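Side-chain contacts in beta-1,3-glucanosyltransferase (Rhizomucor miehei CAU432, PDB 4WTP), which belongs to glycosyl hydrolase family 17, a family of carbohydrate-active enzymes, and folds as a single barrel of parallel strands with helices outside: residues 60-65 with 264-269; 68-73 with 260-265; 111-116 with 154-159; 130-135 with 221-226; 201-206 with 248-253. All coordinates share one frame; numbering follows the deposited sequence. Where two conformers were deposited one is given.

Interaction 1 (60-65 with 264-269)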
# COMPACT_ATOMS: atom_id res chain seq x y z
N ASN A 60 1.30 -9.44 -14.86
CA ASN A 60 0.32 -9.91 -15.82
C ASN A 60 -0.81 -10.66 -15.16
O ASN A 60 -1.95 -10.61 -15.62
CB ASN A 60 0.99 -10.76 -16.94
CG ASN A 60 1.46 -9.91 -18.11
OD1 ASN A 60 0.89 -8.86 -18.38
ND2 ASN A 60 2.53 -10.35 -18.76
N VAL A 61 -0.49 -11.39 -14.08
CA VAL A 61 -1.54 -12.07 -13.32
C VAL A 61 -2.54 -11.05 -12.73
O VAL A 61 -3.73 -11.31 -12.64
CB VAL A 61 -0.97 -13.02 -12.24
CG1 VAL A 61 -2.02 -13.40 -11.20
CG2 VAL A 61 -0.34 -14.25 -12.90
N LEU A 62 -2.00 -9.88 -12.35
CA LEU A 62 -2.81 -8.80 -11.76
C LEU A 62 -3.51 -7.91 -12.79
O LEU A 62 -4.55 -7.30 -12.52
CB LEU A 62 -1.96 -7.91 -10.85
CG LEU A 62 -1.31 -8.62 -9.68
CD1 LEU A 62 -0.45 -7.63 -8.90
CD2 LEU A 62 -2.32 -9.27 -8.72
N LYS A 63 -2.96 -7.88 -14.02
CA LYS A 63 -3.41 -6.97 -15.06
C LYS A 63 -4.90 -7.03 -15.42
O LYS A 63 -5.48 -6.00 -15.73
CB LYS A 63 -2.50 -7.14 -16.29
CG LYS A 63 -2.62 -6.04 -17.31
CD LYS A 63 -1.43 -6.07 -18.26
CE LYS A 63 -1.70 -5.18 -19.46
NZ LYS A 63 -0.47 -5.17 -20.28
N PRO A 64 -5.54 -8.23 -15.37
CA PRO A 64 -6.98 -8.25 -15.59
C PRO A 64 -7.81 -7.58 -14.50
O PRO A 64 -8.99 -7.36 -14.73
CB PRO A 64 -7.33 -9.75 -15.65
CG PRO A 64 -6.03 -10.40 -16.02
CD PRO A 64 -4.97 -9.60 -15.32
N TYR A 65 -7.18 -7.25 -13.37
CA TYR A 65 -7.90 -6.69 -12.22
C TYR A 65 -7.51 -5.26 -11.90
O TYR A 65 -8.26 -4.57 -11.22
CB TYR A 65 -7.68 -7.58 -10.98
CG TYR A 65 -8.02 -9.05 -11.26
CD1 TYR A 65 -9.34 -9.45 -11.48
CD2 TYR A 65 -7.02 -10.00 -11.27
CE1 TYR A 65 -9.64 -10.77 -11.73
CE2 TYR A 65 -7.30 -11.34 -11.54
CZ TYR A 65 -8.63 -11.70 -11.75
OH TYR A 65 -8.98 -13.00 -12.02
N PHE A 264 -4.58 -4.58 0.10
CA PHE A 264 -3.50 -5.40 0.67
C PHE A 264 -3.96 -6.86 0.76
O PHE A 264 -4.87 -7.13 1.55
CB PHE A 264 -3.13 -4.89 2.08
CG PHE A 264 -1.91 -5.54 2.65
CD1 PHE A 264 -2.01 -6.73 3.39
CD2 PHE A 264 -0.65 -5.02 2.38
CE1 PHE A 264 -0.87 -7.36 3.88
CE2 PHE A 264 0.49 -5.64 2.87
CZ PHE A 264 0.38 -6.82 3.61
N SER A 265 -3.38 -7.78 0.02
CA SER A 265 -2.24 -7.55 -0.88
C SER A 265 -2.45 -8.43 -2.11
O SER A 265 -3.44 -9.16 -2.21
CB SER A 265 -0.93 -7.97 -0.17
OG SER A 265 -0.92 -9.36 0.14
N ALA A 266 -1.51 -8.36 -3.06
CA ALA A 266 -1.64 -9.11 -4.30
C ALA A 266 -1.65 -10.64 -4.07
O ALA A 266 -2.56 -11.34 -4.54
CB ALA A 266 -0.52 -8.71 -5.27
N PHE A 267 -0.63 -11.11 -3.37
CA PHE A 267 -0.40 -12.56 -3.21
C PHE A 267 -0.19 -12.95 -1.76
O PHE A 267 0.35 -12.16 -0.99
CB PHE A 267 0.84 -13.00 -4.01
CG PHE A 267 0.75 -12.60 -5.45
CD1 PHE A 267 -0.12 -13.27 -6.30
CD2 PHE A 267 1.52 -11.55 -5.97
CE1 PHE A 267 -0.24 -12.90 -7.63
CE2 PHE A 267 1.41 -11.18 -7.31
CZ PHE A 267 0.54 -11.86 -8.15
N ASP A 268 -0.64 -14.14 -1.38
CA ASP A 268 -0.28 -14.68 -0.07
C ASP A 268 1.25 -14.71 0.05
O ASP A 268 1.96 -14.96 -0.93
CB ASP A 268 -0.78 -16.11 0.08
CG ASP A 268 -2.26 -16.21 0.28
OD1 ASP A 268 -2.90 -15.20 0.69
OD2 ASP A 268 -2.81 -17.32 0.03
N GLU A 269 1.74 -14.45 1.25
CA GLU A 269 3.18 -14.45 1.51
C GLU A 269 3.52 -15.42 2.63
O GLU A 269 3.52 -15.05 3.81
CB GLU A 269 3.63 -13.04 1.86
CG GLU A 269 3.47 -12.07 0.69
CD GLU A 269 4.01 -10.69 1.03
OE1 GLU A 269 5.17 -10.37 0.67
OE2 GLU A 269 3.30 -9.92 1.70
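Leu62, on helix 52-62, and Ala266, in the loop that follows strand 262-263, bring the two backbones to their closest approach, with their CA atoms 7.6 Å apart. Segment 264-269 has no regular structure, and the cis peptide between Phe264 and Ser265 turns the chain just ahead of the residues that meet the helix. The methyl group of Ala266 sits at the fork of the leucine side chain: its CB lies 3.8 Å from Leu62 CD1 and 3.9 Å from Leu62 CD2. Phe267 reaches further. Its CG stands beside the backbone N, opposite the carbonyl carbon (chi1 -54°), and this carries the tip of the ring back to the helix although CB does not aim there. Two branches receive that tip. Leu62 CD2 meets Phe267 CZ obliquely at 3.9 Å, whereas Val61 CG1 comes to the ring edge, close to its plane, 4.0 Å from Phe267 CE1. The contact is therefore purely apolar and mostly buried. Arg286 makes a cation-pi interaction with the same phenylalanine ring, and Leu282 packs on both Val61 and Leu62. Ile40 of strand 39-41 touches Leu62 and Ala266 together, placing the contact where the helix after the first barrel strand meets the chain leaving the last one.

Interaction 2 (68-73 with 260-265)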
# COMPACT_ATOMS: atom_id res chain seq x y z
N ARG A 68 -2.32 -0.88 -11.66
CA ARG A 68 -1.42 -0.14 -10.75
C ARG A 68 -0.97 -0.99 -9.59
O ARG A 68 -1.79 -1.72 -9.00
CB ARG A 68 -2.14 1.10 -10.24
CG ARG A 68 -1.35 1.95 -9.29
CD ARG A 68 -2.15 3.17 -8.87
NE ARG A 68 -2.27 4.18 -9.93
CZ ARG A 68 -3.39 4.45 -10.61
NH1 ARG A 68 -3.39 5.43 -11.50
NH2 ARG A 68 -4.50 3.74 -10.43
N VAL A 69 0.32 -0.93 -9.25
CA VAL A 69 0.86 -1.65 -8.10
C VAL A 69 1.59 -0.70 -7.17
O VAL A 69 1.83 0.47 -7.51
CB VAL A 69 1.80 -2.83 -8.50
CG1 VAL A 69 1.06 -3.83 -9.37
CG2 VAL A 69 3.01 -2.27 -9.24
N ARG A 70 1.93 -1.17 -5.98
CA ARG A 70 2.67 -0.39 -5.04
C ARG A 70 3.75 -1.24 -4.40
O ARG A 70 3.47 -2.36 -3.97
CB ARG A 70 1.76 0.19 -3.94
CG ARG A 70 2.44 0.98 -2.82
CD ARG A 70 2.99 0.07 -1.70
NE ARG A 70 3.49 0.84 -0.57
CZ ARG A 70 2.74 1.23 0.46
NH1 ARG A 70 3.30 1.92 1.46
NH2 ARG A 70 1.45 0.93 0.51
N THR A 71 4.96 -0.69 -4.35
CA THR A 71 6.10 -1.32 -3.65
C THR A 71 6.40 -0.61 -2.36
O THR A 71 6.12 0.57 -2.22
CB THR A 71 7.35 -1.35 -4.57
OG1 THR A 71 7.54 -0.05 -5.16
CG2 THR A 71 7.13 -2.36 -5.68
N PHE A 72 6.99 -1.35 -1.40
CA PHE A 72 7.19 -0.83 -0.05
C PHE A 72 8.55 -0.19 0.26
O PHE A 72 8.65 0.60 1.21
CB PHE A 72 6.87 -1.91 1.01
CG PHE A 72 5.39 -2.18 1.15
CD1 PHE A 72 4.61 -1.40 1.98
CD2 PHE A 72 4.79 -3.18 0.40
CE1 PHE A 72 3.23 -1.64 2.09
CE2 PHE A 72 3.42 -3.43 0.50
CZ PHE A 72 2.65 -2.66 1.35
N ALA A 73 9.56 -0.50 -0.55
CA ALA A 73 10.91 -0.02 -0.28
C ALA A 73 11.59 0.32 -1.60
O ALA A 73 11.24 -0.23 -2.63
CB ALA A 73 11.74 -1.05 0.49
N ASP A 260 -9.48 6.61 -3.46
CA ASP A 260 -8.44 5.78 -4.07
C ASP A 260 -7.86 4.82 -3.02
O ASP A 260 -7.42 5.25 -1.95
CB ASP A 260 -7.30 6.63 -4.68
CG ASP A 260 -7.74 7.51 -5.83
OD1 ASP A 260 -8.79 7.25 -6.45
OD2 ASP A 260 -6.96 8.44 -6.12
N LEU A 261 -7.88 3.53 -3.35
CA LEU A 261 -7.48 2.47 -2.45
C LEU A 261 -6.41 1.55 -3.06
O LEU A 261 -6.59 1.07 -4.19
CB LEU A 261 -8.71 1.61 -2.10
CG LEU A 261 -8.44 0.22 -1.51
CD1 LEU A 261 -7.87 0.39 -0.12
CD2 LEU A 261 -9.71 -0.61 -1.50
N LEU A 262 -5.36 1.28 -2.29
CA LEU A 262 -4.40 0.22 -2.64
C LEU A 262 -4.74 -0.98 -1.75
O LEU A 262 -4.57 -0.90 -0.51
CB LEU A 262 -2.97 0.68 -2.37
CG LEU A 262 -2.54 1.91 -3.17
CD1 LEU A 262 -1.13 2.34 -2.72
CD2 LEU A 262 -2.64 1.66 -4.68
N TYR A 263 -5.24 -2.04 -2.36
CA TYR A 263 -5.68 -3.19 -1.58
C TYR A 263 -4.48 -4.03 -1.10
O TYR A 263 -3.49 -4.16 -1.82
CB TYR A 263 -6.66 -4.04 -2.40
CG TYR A 263 -7.36 -5.06 -1.54
CD1 TYR A 263 -8.46 -4.69 -0.74
CD2 TYR A 263 -6.88 -6.35 -1.43
CE1 TYR A 263 -9.05 -5.60 0.12
CE2 TYR A 263 -7.47 -7.26 -0.57
CZ TYR A 263 -8.54 -6.87 0.20
OH TYR A 263 -9.11 -7.75 1.10
N PHE A 264 -4.58 -4.58 0.10
CA PHE A 264 -3.50 -5.40 0.67
C PHE A 264 -3.96 -6.86 0.76
O PHE A 264 -4.87 -7.13 1.55
CB PHE A 264 -3.13 -4.89 2.08
CG PHE A 264 -1.91 -5.54 2.65
CD1 PHE A 264 -2.01 -6.73 3.39
CD2 PHE A 264 -0.65 -5.02 2.38
CE1 PHE A 264 -0.87 -7.36 3.88
CE2 PHE A 264 0.49 -5.64 2.87
CZ PHE A 264 0.38 -6.82 3.61
N SER A 265 -3.38 -7.78 0.02
CA SER A 265 -2.24 -7.55 -0.88
C SER A 265 -2.45 -8.43 -2.11
O SER A 265 -3.44 -9.16 -2.21
CB SER A 265 -0.93 -7.97 -0.17
OG SER A 265 -0.92 -9.36 0.14
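Phe72 and Phe264 approach at about a right angle, and the two rings are not equivalent partners. Phe72 CZ lies in the plane of the Phe264 ring, at its edge, 4.0 Å from Phe264 CE2; seen from the Phe72 ring, Phe264 CE2 lies obliquely. A face of Phe72 is turned to Arg70, whose guanidinium has Phe72 CE1 3.3 Å above its plane, over its centre. Arg70 also crosses Leu262 nearly perpendicularly, Leu262 CD1 lying 3.8 Å from both Arg70 CB and Arg70 CG. Just beyond, the arginine chain bends (chi2 -84°), bringing NE within 3.1 Å of Thr71 O in a weak, bent hydrogen bond; Asn41 OD1 accepts from NH2. Strand 39-41 runs between strands 68-71 and 262-263 in the barrel sheet, so these side chains meet across one intervening strand. Chemically, Arg70 is divided: its carbon stem serves as apolar surface for Leu262, while the polar head, set against the Phe72 ring, bonds to Asn41 and weakly to Thr71 O, not to segment 260-265.

Interaction 3 (111-116 with 154-159)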
# COMPACT_ATOMS: atom_id res chain seq x y z
N ASN A 111 19.19 8.45 -0.75
CA ASN A 111 20.17 8.16 -1.80
C ASN A 111 19.63 7.20 -2.85
O ASN A 111 19.90 7.35 -4.06
CB ASN A 111 21.47 7.61 -1.19
CG ASN A 111 22.18 8.62 -0.32
OD1 ASN A 111 22.16 9.82 -0.60
ND2 ASN A 111 22.84 8.14 0.74
N ALA A 112 18.88 6.19 -2.42
CA ALA A 112 18.26 5.26 -3.36
C ALA A 112 17.31 6.00 -4.29
O ALA A 112 17.25 5.70 -5.50
CB ALA A 112 17.50 4.17 -2.62
N LEU A 113 16.59 6.98 -3.73
CA LEU A 113 15.66 7.77 -4.51
C LEU A 113 16.46 8.58 -5.54
O LEU A 113 16.08 8.66 -6.71
CB LEU A 113 14.90 8.71 -3.58
CG LEU A 113 13.95 9.67 -4.31
CD1 LEU A 113 12.92 8.96 -5.20
CD2 LEU A 113 13.23 10.57 -3.33
N LYS A 114 17.54 9.24 -5.09
CA LYS A 114 18.39 10.00 -6.01
C LYS A 114 18.88 9.11 -7.15
O LYS A 114 18.91 9.55 -8.29
CB LYS A 114 19.57 10.65 -5.25
CG LYS A 114 19.13 11.85 -4.42
CD LYS A 114 20.24 12.38 -3.52
CE LYS A 114 19.74 13.57 -2.71
NZ LYS A 114 20.73 13.95 -1.66
N ASN A 115 19.27 7.89 -6.84
CA ASN A 115 19.69 6.93 -7.87
C ASN A 115 18.61 6.60 -8.87
O ASN A 115 18.84 6.57 -10.08
CB ASN A 115 20.19 5.63 -7.25
CG ASN A 115 21.55 5.76 -6.58
OD1 ASN A 115 22.30 6.70 -6.84
ND2 ASN A 115 21.85 4.83 -5.68
N ILE A 116 17.40 6.35 -8.36
CA ILE A 116 16.27 6.10 -9.23
C ILE A 116 16.05 7.31 -10.14
O ILE A 116 15.80 7.15 -11.36
CB ILE A 116 15.02 5.75 -8.41
CG1 ILE A 116 15.14 4.31 -7.92
CG2 ILE A 116 13.75 5.92 -9.24
CD1 ILE A 116 14.39 4.05 -6.64
N GLU A 154 11.44 18.16 -2.45
CA GLU A 154 12.32 18.99 -3.27
C GLU A 154 13.02 18.19 -4.36
O GLU A 154 13.34 18.72 -5.42
CB GLU A 154 13.33 19.71 -2.38
CG GLU A 154 12.70 20.78 -1.49
CD GLU A 154 13.63 21.25 -0.38
OE1 GLU A 154 14.78 20.77 -0.31
OE2 GLU A 154 13.21 22.12 0.41
N LEU A 155 13.22 16.90 -4.11
CA LEU A 155 13.81 15.99 -5.08
C LEU A 155 12.87 15.56 -6.19
O LEU A 155 13.28 15.41 -7.34
CB LEU A 155 14.38 14.73 -4.39
CG LEU A 155 15.59 14.90 -3.48
CD1 LEU A 155 15.89 13.60 -2.76
CD2 LEU A 155 16.82 15.44 -4.22
N VAL A 156 11.61 15.33 -5.84
CA VAL A 156 10.68 14.74 -6.79
C VAL A 156 9.67 15.70 -7.41
O VAL A 156 9.12 15.40 -8.48
CB VAL A 156 9.91 13.54 -6.21
CG1 VAL A 156 10.88 12.44 -5.82
CG2 VAL A 156 9.03 13.97 -5.04
N ALA A 157 9.43 16.83 -6.75
CA ALA A 157 8.51 17.84 -7.29
C ALA A 157 8.87 18.23 -8.73
O ALA A 157 7.97 18.41 -9.55
CB ALA A 157 8.42 19.07 -6.38
N PRO A 158 10.18 18.37 -9.06
CA PRO A 158 10.51 18.72 -10.44
C PRO A 158 10.12 17.67 -11.47
O PRO A 158 10.08 17.98 -12.65
CB PRO A 158 12.03 18.90 -10.40
CG PRO A 158 12.33 19.27 -8.99
CD PRO A 158 11.37 18.45 -8.19
N HIS A 159 9.86 16.43 -11.03
CA HIS A 159 9.33 15.37 -11.90
C HIS A 159 7.82 15.28 -11.87
O HIS A 159 7.23 14.38 -12.48
CB HIS A 159 9.94 14.02 -11.53
CG HIS A 159 11.43 13.96 -11.72
ND1 HIS A 159 12.02 13.58 -12.88
CD2 HIS A 159 12.47 14.30 -10.86
CE1 HIS A 159 13.36 13.66 -12.75
NE2 HIS A 159 13.63 14.11 -11.52
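Leu155 lays its forked end across the carbon chain of Lys114, the two side chains crossing at about a right angle. Both branches take part: Leu155 CD2 is 3.8 Å from Lys114 CE, and Leu155 CD1 is 4.0 Å from Lys114 CG. Because the lysine is extended beyond CG, with chi2 at 172°, its methylenes form a straight rod across which the leucine lies, and the amino group is carried past the contact on the exposed side. Deeper in, Leu113 CD2 touches two residues of segment 154-159, at 4.1 Å from Leu155 CD1 and 3.9 Å from Val156 CG1. CG of Leu113 is swung opposite its own backbone N (chi1 176°), sending both methyls at Val156, which they meet almost perpendicularly. Within the turn 156-159, His159 N bonds back to Val156 O at 2.8 Å. The contact thus grades from a lysine at the surface to buried aliphatic groups. Met110 and Leu117 of helix 104-119 extend the apolar surface around Leu155. Helices 104-119 and 142-156 are neighbours in the outer layer of the (beta/alpha)8 barrel, packed over strand 125-132, which lies between them in the sequence and whose Leu128 touches both Leu113 and Val156.

Interaction 4 (130-135 with 221-226)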
# COMPACT_ATOMS: atom_id res chain seq x y z
N VAL A 130 6.40 8.33 1.60
CA VAL A 130 7.59 8.56 2.40
C VAL A 130 7.38 7.91 3.76
O VAL A 130 6.96 8.56 4.72
CB VAL A 130 7.91 10.07 2.51
CG1 VAL A 130 9.25 10.27 3.22
CG2 VAL A 130 7.91 10.71 1.13
N GLY A 131 7.67 6.62 3.81
CA GLY A 131 7.49 5.84 5.03
C GLY A 131 6.09 5.29 5.18
O GLY A 131 5.11 5.83 4.64
N SER A 132 6.00 4.22 5.96
CA SER A 132 4.72 3.64 6.35
C SER A 132 4.78 3.28 7.82
O SER A 132 5.65 2.51 8.24
CB SER A 132 4.45 2.37 5.54
OG SER A 132 3.25 1.73 5.98
N GLU A 133 3.90 3.91 8.60
CA GLU A 133 3.81 3.69 10.05
C GLU A 133 5.06 4.14 10.81
O GLU A 133 5.37 3.61 11.88
CB GLU A 133 3.37 2.27 10.41
CG GLU A 133 1.89 2.14 10.06
CD GLU A 133 1.34 0.74 10.21
OE1 GLU A 133 1.84 -0.01 11.06
OE2 GLU A 133 0.38 0.39 9.48
N VAL A 134 5.73 5.17 10.29
CA VAL A 134 6.91 5.73 10.97
C VAL A 134 6.57 6.26 12.36
O VAL A 134 7.30 6.01 13.33
CB VAL A 134 7.57 6.82 10.11
CG1 VAL A 134 8.67 7.56 10.88
CG2 VAL A 134 8.11 6.20 8.83
N LEU A 135 5.47 7.02 12.45
CA LEU A 135 5.03 7.56 13.73
C LEU A 135 4.33 6.52 14.60
O LEU A 135 4.52 6.50 15.82
CB LEU A 135 4.16 8.79 13.53
CG LEU A 135 4.84 9.97 12.84
CD1 LEU A 135 3.86 11.13 12.76
CD2 LEU A 135 6.11 10.42 13.58
N ILE A 221 -6.25 5.53 0.64
CA ILE A 221 -6.02 4.39 1.54
C ILE A 221 -4.84 3.59 1.00
O ILE A 221 -4.92 3.04 -0.10
CB ILE A 221 -7.29 3.54 1.73
CG1 ILE A 221 -8.41 4.42 2.34
CG2 ILE A 221 -7.01 2.33 2.60
CD1 ILE A 221 -9.75 3.70 2.48
N SER A 222 -3.75 3.52 1.75
CA SER A 222 -2.57 2.80 1.28
C SER A 222 -2.60 1.31 1.59
O SER A 222 -1.94 0.55 0.91
CB SER A 222 -1.30 3.43 1.84
OG SER A 222 -1.55 3.83 3.17
N GLU A 223 -3.36 0.90 2.62
CA GLU A 223 -3.46 -0.53 2.94
C GLU A 223 -4.74 -0.82 3.70
O GLU A 223 -5.05 -0.13 4.71
CB GLU A 223 -2.33 -1.02 3.87
CG GLU A 223 -0.91 -0.97 3.41
CD GLU A 223 0.05 -1.31 4.52
OE1 GLU A 223 -0.39 -1.54 5.66
OE2 GLU A 223 1.25 -1.28 4.30
N THR A 224 -5.43 -1.88 3.27
CA THR A 224 -6.39 -2.59 4.11
C THR A 224 -6.62 -3.94 3.44
O THR A 224 -6.40 -4.09 2.23
CB THR A 224 -7.72 -1.84 4.29
OG1 THR A 224 -8.41 -2.46 5.37
CG2 THR A 224 -8.60 -1.95 3.04
N GLY A 225 -7.03 -4.92 4.24
CA GLY A 225 -7.24 -6.28 3.74
C GLY A 225 -7.71 -7.16 4.88
O GLY A 225 -7.88 -6.68 6.01
N TRP A 226 -7.87 -8.46 4.60
CA TRP A 226 -8.48 -9.38 5.55
C TRP A 226 -7.92 -10.75 5.22
O TRP A 226 -7.91 -11.17 4.04
CB TRP A 226 -10.01 -9.39 5.39
CG TRP A 226 -10.70 -10.12 6.49
CD1 TRP A 226 -10.83 -11.50 6.65
CD2 TRP A 226 -11.33 -9.52 7.66
NE1 TRP A 226 -11.54 -11.77 7.80
CE2 TRP A 226 -11.88 -10.61 8.44
CE3 TRP A 226 -11.55 -8.22 8.09
CZ2 TRP A 226 -12.57 -10.39 9.62
CZ3 TRP A 226 -12.23 -8.02 9.30
CH2 TRP A 226 -12.74 -9.09 10.04
O HOH W 1 1.42 1.52 3.51
O HOH W 2 0.89 -1.97 7.91
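Ser132 and Glu223 face each other without bonding directly: Ser132 OG is 4.0 Å from Glu223 OE2. Glu133 OE2 and Glu223 OE1, the nearest oxygens of the two carboxylates, are 4.3 Å apart. Water fills both gaps. In the first bridge, Ser132 OG donates to a water at 3.1 Å, and that water donates in turn to Glu223 OE2 at 2.9 Å. The second water gives one proton to Glu133 OE2 (2.9 Å) and the other to Glu223 OE1 (2.6 Å), linking the carboxylates. Glu223 therefore receives a water on each oxygen. All this happens inside the barrel, at the C-terminal ends of parallel strands 125-132 and 219-223, the end at which (beta/alpha)8 enzymes have their active sites. The side-chain torsions suit the arrangement: Glu223 is extended beyond CG (chi2 172°), so that its carboxylate spans towards the other strand, and Ser132 OG points there from a position opposite its backbone N (chi1 175°). Asn186 ND2 makes direct hydrogen bonds to both Ser132 OG and Glu133 OE2. Apolar cover for Glu223 comes from Phe72 and Phe188.

Interaction 5 (201-206 with 248-253)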
# COMPACT_ATOMS: atom_id res chain seq x y z
N ASP A 201 -17.34 -0.87 7.34
CA ASP A 201 -17.92 0.35 7.89
C ASP A 201 -16.91 1.02 8.85
O ASP A 201 -16.75 2.26 8.82
CB ASP A 201 -19.25 0.04 8.57
CG ASP A 201 -20.34 -0.41 7.57
OD1 ASP A 201 -20.28 -0.07 6.36
OD2 ASP A 201 -21.25 -1.14 8.01
N THR A 202 -16.22 0.24 9.69
CA THR A 202 -15.19 0.75 10.61
C THR A 202 -14.05 1.36 9.80
O THR A 202 -13.51 2.39 10.19
CB THR A 202 -14.63 -0.39 11.47
OG1 THR A 202 -15.67 -0.87 12.32
CG2 THR A 202 -13.45 0.05 12.35
N LEU A 203 -13.66 0.73 8.68
CA LEU A 203 -12.63 1.29 7.81
C LEU A 203 -13.02 2.72 7.41
O LEU A 203 -12.22 3.62 7.44
CB LEU A 203 -12.48 0.43 6.56
CG LEU A 203 -11.47 0.98 5.55
CD1 LEU A 203 -10.06 0.75 6.08
CD2 LEU A 203 -11.62 0.28 4.21
N MET A 204 -14.28 2.91 7.04
CA MET A 204 -14.75 4.22 6.60
C MET A 204 -14.76 5.25 7.73
O MET A 204 -14.45 6.43 7.51
CB MET A 204 -16.13 4.10 5.93
CG MET A 204 -16.10 3.53 4.51
SD MET A 204 -15.17 4.51 3.30
CE MET A 204 -15.32 6.16 3.98
N SER A 205 -15.13 4.81 8.93
CA SER A 205 -15.06 5.69 10.10
C SER A 205 -13.63 6.16 10.35
O SER A 205 -13.38 7.34 10.65
CB SER A 205 -15.62 5.00 11.33
OG SER A 205 -17.02 5.00 11.27
N HIS A 206 -12.68 5.25 10.22
CA HIS A 206 -11.27 5.59 10.40
C HIS A 206 -10.82 6.54 9.29
O HIS A 206 -10.11 7.52 9.57
CB HIS A 206 -10.39 4.34 10.43
CG HIS A 206 -10.61 3.48 11.63
ND1 HIS A 206 -11.29 3.89 12.72
CD2 HIS A 206 -10.16 2.21 11.91
CE1 HIS A 206 -11.29 2.91 13.65
NE2 HIS A 206 -10.61 1.87 13.14
N HIS A 248 -15.24 -7.39 -1.24
CA HIS A 248 -16.41 -6.81 -1.92
C HIS A 248 -16.86 -5.53 -1.25
O HIS A 248 -17.16 -4.55 -1.94
CB HIS A 248 -17.56 -7.81 -1.90
CG HIS A 248 -17.32 -9.04 -2.74
ND1 HIS A 248 -18.26 -9.99 -2.92
CD2 HIS A 248 -16.21 -9.45 -3.43
CE1 HIS A 248 -17.76 -10.97 -3.69
NE2 HIS A 248 -16.51 -10.63 -4.03
N ASP A 249 -16.93 -5.53 0.08
CA ASP A 249 -17.47 -4.38 0.81
C ASP A 249 -16.56 -3.18 0.70
O ASP A 249 -17.04 -2.07 0.49
CB ASP A 249 -17.67 -4.69 2.29
CG ASP A 249 -18.77 -5.69 2.55
OD1 ASP A 249 -19.55 -6.00 1.63
OD2 ASP A 249 -18.85 -6.17 3.71
N VAL A 250 -15.26 -3.38 0.87
CA VAL A 250 -14.37 -2.25 0.81
C VAL A 250 -14.32 -1.64 -0.59
O VAL A 250 -14.35 -0.43 -0.75
CB VAL A 250 -12.97 -2.65 1.30
CG1 VAL A 250 -11.96 -1.56 0.99
CG2 VAL A 250 -12.98 -2.92 2.80
N LEU A 251 -14.27 -2.48 -1.62
CA LEU A 251 -14.27 -2.00 -3.01
C LEU A 251 -15.55 -1.20 -3.27
O LEU A 251 -15.51 -0.17 -3.94
CB LEU A 251 -14.12 -3.15 -4.01
CG LEU A 251 -12.72 -3.76 -4.07
CD1 LEU A 251 -12.75 -4.89 -5.06
CD2 LEU A 251 -11.67 -2.74 -4.47
N CYS A 252 -16.67 -1.67 -2.74
CA CYS A 252 -17.92 -0.94 -2.87
C CYS A 252 -17.87 0.43 -2.20
O CYS A 252 -18.19 1.46 -2.82
CB CYS A 252 -19.08 -1.75 -2.31
SG CYS A 252 -20.62 -0.83 -2.13
N ARG A 253 -17.48 0.46 -0.93
CA ARG A 253 -17.46 1.71 -0.17
C ARG A 253 -16.53 2.75 -0.77
O ARG A 253 -16.91 3.92 -0.83
CB ARG A 253 -17.11 1.44 1.28
CG ARG A 253 -18.10 0.61 2.07
CD ARG A 253 -19.54 1.07 1.91
NE ARG A 253 -20.47 0.46 2.87
CZ ARG A 253 -21.77 0.76 2.94
NH1 ARG A 253 -22.31 1.65 2.12
NH2 ARG A 253 -22.52 0.17 3.86
O HOH W 3 -20.13 -2.43 3.93
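Asp201 OD1 is gripped by two groups, both loosely. Arg253 NH2 reaches it at 3.4 Å in a salt bridge whose hydrogen bond is weak, the N-H...O angle being only 128°. A water also donates to Asp201 OD1, again weakly, while accepting from Arg253 NE at 3.1 Å, so the carboxylate is tied to the guanidinium both directly and through the water. The two planes are turned 52° apart, and this oblique meeting leaves the pair short of a flat, two-pronged bridge. Arg253 reaches over because its chain bends at chi2; its other terminal nitrogen, NH1, bonds to Gln256 OE1. Beneath the polar pair lies the interface of two neighbouring helices in the outer layer of the (beta/alpha)8 barrel, running in broadly the same direction at 40° with axes 10.2 Å apart. Leu203 CD2 meets the fork of Val250 there, crossing it at about a right angle, 3.7 Å from Val250 CG1 and 3.8 Å from Val250 CG2. Met204 brings its CG to 4.0 Å from Arg253 CB, covering the stem of the same arginine that serves Asp201. Val250 and Met204 are each modelled in two conformers, so their distances hold for one conformer and are less certain. Towards the sheet, Leu203 rests on Met185 and Val250 on Leu261. One residue before Arg253, Cys252 forms a disulfide with Cys298, which ties helix 240-256 to the C-terminus.

Interactions 2 and 4 form the middle of the group, inside the barrel with centres 9 Å apart, and touch where Phe72 packs against Glu223. The backbone bond from Leu262 N to Ile221 O joins strands 219-223 and 262-263 and so closes the barrel. Interaction 1 shares Phe264 and Ser265 with interaction 2. Interaction 5 lies in the helical layer, reaching interaction 2 through Leu261 on Val250 and interaction 4 through Thr224 on Leu203. Interaction 3 is on the far side, its centre about 34 Å from that of interaction 5. Interactions 3, 4 and 5 are all nested along the chain within the loops closed by interactions 1 and 2, so these join the barrel's beginning to its end.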